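Local atomic coordinates of UPF0130 protein PH1069 (Pyrococcus horikoshii, PDB entry 2DRV), a protein that probably methylates the N-4 position of a wyosine precursor at position 37 of tRNA(Phe), using S-adenosyl-L-methionine as methyl donor. Residues Glu30-Ile35 / Lys77-Val82. Residues are numbered along the deposited sequence; the frame is centred on the assembly and turned at random.
Sequences EVDEDI and KWHREV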
ATOM      1  N   GLU B  30      -6.234  19.982 -14.659  1.00 17.16           N
ATOM      2  CA  GLU B  30      -6.182  19.362 -13.340  1.00 17.92           C
ATOM      3  C   GLU B  30      -5.607  17.949 -13.324  1.00 18.04           C
ATOM      4  O   GLU B  30      -5.513  17.332 -12.262  1.00 20.75           O
ATOM      5  CB  GLU B  30      -7.591  19.331 -12.745  1.00 19.71           C
ATOM      6  CG  GLU B  30      -8.194  20.703 -12.495  1.00 24.16           C
ATOM      7  CD  GLU B  30      -9.667  20.633 -12.143  1.00 27.18           C
ATOM      8  OE1 GLU B  30     -10.274  19.551 -12.310  1.00 28.31           O
ATOM      9  OE2 GLU B  30     -10.222  21.663 -11.707  1.00 31.36           O
ATOM     10  N   VAL B  31      -5.221  17.440 -14.488  1.00 16.88           N
ATOM     11  CA  VAL B  31      -4.671  16.091 -14.581  1.00 16.39           C
ATOM     12  C   VAL B  31      -3.150  16.125 -14.663  1.00 18.14           C
ATOM     13  O   VAL B  31      -2.588  16.942 -15.386  1.00 17.05           O
ATOM     14  CB  VAL B  31      -5.200  15.361 -15.840  1.00 15.55           C
ATOM     15  CG1 VAL B  31      -4.723  13.914 -15.842  1.00 16.74           C
ATOM     16  CG2 VAL B  31      -6.728  15.434 -15.887  1.00 16.11           C
ATOM     17  N   ASP B  32      -2.479  15.249 -13.922  1.00 18.57           N
ATOM     18  CA  ASP B  32      -1.025  15.215 -13.994  1.00 20.01           C
ATOM     19  C   ASP B  32      -0.716  14.927 -15.465  1.00 21.88           C
ATOM     20  O   ASP B  32      -0.931  13.816 -15.936  1.00 20.62           O
ATOM     21  CB  ASP B  32      -0.467  14.114 -13.083  1.00 21.73           C
ATOM     22  CG  ASP B  32      -0.807  14.337 -11.613  1.00 24.11           C
ATOM     23  OD1 ASP B  32      -1.016  15.502 -11.208  1.00 22.55           O
ATOM     24  OD2 ASP B  32      -0.848  13.349 -10.844  1.00 26.72           O
ATOM     25  N   GLU B  33      -0.225  15.933 -16.192  1.00 23.90           N
ATOM     26  CA  GLU B  33       0.047  15.779 -17.623  1.00 23.99           C
ATOM     27  C   GLU B  33       0.909  14.571 -17.963  1.00 25.58           C
ATOM     28  O   GLU B  33       0.842  14.034 -19.070  1.00 25.36           O
ATOM     29  CB  GLU B  33       0.678  17.060 -18.199  1.00 24.73           C
ATOM     30  CG  GLU B  33       2.097  17.371 -17.746  1.00 26.32           C
ATOM     31  CD  GLU B  33       2.209  17.626 -16.259  1.00 29.05           C
ATOM     32  OE1 GLU B  33       1.377  18.387 -15.717  1.00 29.07           O
ATOM     33  OE2 GLU B  33       3.140  17.070 -15.634  1.00 30.53           O
ATOM     34  N   ASP B  34       1.703  14.148 -16.988  1.00 26.38           N
ATOM     35  CA  ASP B  34       2.600  13.012 -17.119  1.00 28.52           C
ATOM     36  C   ASP B  34       1.906  11.771 -17.686  1.00 26.80           C
ATOM     37  O   ASP B  34       2.437  11.101 -18.574  1.00 27.95           O
ATOM     38  CB  ASP B  34       3.187  12.695 -15.737  1.00 29.94           C
ATOM     39  CG  ASP B  34       4.316  11.694 -15.792  1.00 32.73           C
ATOM     40  OD1 ASP B  34       4.086  10.555 -16.244  1.00 38.16           O
ATOM     41  OD2 ASP B  34       5.439  12.051 -15.379  1.00 36.42           O
ATOM     42  N   ILE B  35       0.712  11.483 -17.182  1.00 23.53           N
ATOM     43  CA  ILE B  35      -0.026  10.300 -17.604  1.00 22.05           C
ATOM     44  C   ILE B  35      -1.266  10.527 -18.454  1.00 20.28           C
ATOM     45  O   ILE B  35      -2.099   9.625 -18.586  1.00 19.53           O
ATOM     46  CB  ILE B  35      -0.447   9.471 -16.391  1.00 22.61           C
ATOM     47  CG1 ILE B  35      -1.321  10.324 -15.468  1.00 21.87           C
ATOM     48  CG2 ILE B  35       0.790   8.948 -15.673  1.00 22.93           C
ATOM     49  CD1 ILE B  35      -1.831   9.593 -14.252  1.00 24.32           C
ATOM     50  N   LYS B  77       5.082  19.990  -2.916  1.00 16.53           N
ATOM     51  CA  LYS B  77       4.348  18.935  -3.587  1.00 18.34           C
ATOM     52  C   LYS B  77       4.816  18.821  -5.027  1.00 17.21           C
ATOM     53  O   LYS B  77       4.597  19.712  -5.839  1.00 19.17           O
ATOM     54  CB  LYS B  77       2.871  19.307  -3.566  1.00 21.61           C
ATOM     55  CG  LYS B  77       1.950  18.087  -3.624  1.00 25.09           C
ATOM     56  CD  LYS B  77       0.481  18.513  -3.591  1.00 27.98           C
ATOM     57  CE  LYS B  77      -0.487  17.329  -3.562  1.00 30.18           C
ATOM     58  NZ  LYS B  77      -1.835  17.809  -3.261  1.00 33.31           N
ATOM     59  N   TRP B  78       5.436  17.725  -5.448  1.00 15.43           N
ATOM     60  CA  TRP B  78       5.892  17.594  -6.826  1.00 14.98           C
ATOM     61  C   TRP B  78       5.533  16.241  -7.428  1.00 14.43           C
ATOM     62  O   TRP B  78       5.515  15.231  -6.728  1.00 15.43           O
ATOM     63  CB  TRP B  78       7.416  17.756  -6.871  1.00 13.54           C
ATOM     64  CG  TRP B  78       7.916  18.981  -6.166  1.00 15.13           C
ATOM     65  CD1 TRP B  78       7.966  20.250  -6.661  1.00 17.51           C
ATOM     66  CD2 TRP B  78       8.425  19.050  -4.828  1.00 15.19           C
ATOM     67  NE1 TRP B  78       8.475  21.108  -5.716  1.00 16.79           N
ATOM     68  CE2 TRP B  78       8.765  20.399  -4.580  1.00 16.08           C
ATOM     69  CE3 TRP B  78       8.626  18.104  -3.814  1.00 14.97           C
ATOM     70  CZ2 TRP B  78       9.295  20.827  -3.359  1.00 16.64           C
ATOM     71  CZ3 TRP B  78       9.153  18.528  -2.596  1.00 17.07           C
ATOM     72  CH2 TRP B  78       9.481  19.880  -2.382  1.00 15.32           C
ATOM     73  N   HIS B  79       5.221  16.224  -8.722  1.00 15.78           N
ATOM     74  CA  HIS B  79       4.934  14.964  -9.393  1.00 17.45           C
ATOM     75  C   HIS B  79       6.023  14.744 -10.441  1.00 17.31           C
ATOM     76  O   HIS B  79       5.808  14.127 -11.480  1.00 16.11           O
ATOM     77  CB  HIS B  79       3.534  14.956 -10.034  1.00 21.19           C
ATOM     78  CG  HIS B  79       3.345  15.960 -11.126  1.00 25.46           C
ATOM     79  ND1 HIS B  79       3.144  17.301 -10.881  1.00 28.99           N
ATOM     80  CD2 HIS B  79       3.289  15.810 -12.470  1.00 26.82           C
ATOM     81  CE1 HIS B  79       2.968  17.934 -12.027  1.00 29.61           C
ATOM     82  NE2 HIS B  79       3.050  17.052 -13.007  1.00 28.34           N
ATOM     83  N   ARG B  80       7.206  15.264 -10.126  1.00 17.32           N
ATOM     84  CA  ARG B  80       8.394  15.163 -10.963  1.00 17.65           C
ATOM     85  C   ARG B  80       9.592  15.004 -10.038  1.00 17.68           C
ATOM     86  O   ARG B  80       9.456  15.079  -8.816  1.00 18.50           O
ATOM     87  CB  ARG B  80       8.618  16.442 -11.775  1.00 17.89           C
ATOM     88  CG  ARG B  80       7.623  16.727 -12.877  1.00 19.55           C
ATOM     89  CD  ARG B  80       8.066  17.982 -13.623  1.00 22.51           C
ATOM     90  NE  ARG B  80       7.233  18.289 -14.781  1.00 24.36           N
ATOM     91  CZ  ARG B  80       6.054  18.899 -14.719  1.00 24.85           C
ATOM     92  NH1 ARG B  80       5.557  19.275 -13.549  1.00 22.95           N
ATOM     93  NH2 ARG B  80       5.374  19.139 -15.833  1.00 25.33           N
ATOM     94  N   GLU B  81      10.762  14.795 -10.625  1.00 17.66           N
ATOM     95  CA  GLU B  81      11.978  14.691  -9.834  1.00 17.44           C
ATOM     96  C   GLU B  81      12.243  16.105  -9.346  1.00 17.01           C
ATOM     97  O   GLU B  81      11.787  17.068  -9.957  1.00 17.42           O
ATOM     98  CB  GLU B  81      13.132  14.202 -10.693  1.00 19.18           C
ATOM     99  CG  GLU B  81      12.884  12.836 -11.279  1.00 21.64           C
ATOM    100  CD  GLU B  81      14.007  12.396 -12.174  1.00 23.59           C
ATOM    101  OE1 GLU B  81      15.075  12.026 -11.643  1.00 25.32           O
ATOM    102  OE2 GLU B  81      13.821  12.432 -13.408  1.00 24.02           O
ATOM    103  N   VAL B  82      12.984  16.226  -8.251  1.00 16.08           N
ATOM    104  CA  VAL B  82      13.262  17.525  -7.655  1.00 17.38           C
ATOM    105  C   VAL B  82      14.743  17.826  -7.462  1.00 17.90           C
ATOM    106  O   VAL B  82      15.595  16.946  -7.555  1.00 17.74           O
ATOM    107  CB  VAL B  82      12.598  17.634  -6.265  1.00 16.58           C
ATOM    108  CG1 VAL B  82      11.092  17.447  -6.376  1.00 16.16           C
ATOM    109  CG2 VAL B  82      13.182  16.578  -5.340  1.00 14.95           C
TER
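His-79, just past the end of strand 73-78, points its imidazole at Glu-33 in the loop joining helices 11-27 and 36-44. His-79 NE2 donates a hydrogen bond to Glu-33 OE2 over 2.6 Å, fairly straight at 158°, with the oxygen lying in the ring plane and offering its syn lone pair. The carboxylate itself is turned well out of the imidazole plane. A chi1 of 64° sets the ring between its own backbone N and carbonyl carbon, and His-79 CD2 then lies 4.2 Å from Asp-32 CB. Asp-32 OD1 sits over one ring face, while OD2 of the same carboxylate accepts a hydrogen bond from Ser-55 N on strand 48-63. From helix 167-194, Lys-185 joins both sides, hydrogen-bonded to His-79 O and salt-bridged to Asp-34. Next along, Arg-80 reaches back with an extended chain, its NH2 3.1 Å from Glu-33 OE2. The guanidinium lies nearly parallel to the carboxylate, 11° apart, and this oxygen is over its face, so the salt bridge is one of charge alone, without an aimed N-H. An alanine in place of His-79 would probably leave Glu-33 with just this unaimed attraction across the contact and its carboxylate freer to turn. One glutamate oxygen thus ties an interhelical loop to a strand end at the protein surface: the histidine gives the link its direction, and the arginine probably only helps balance the glutamate's charge.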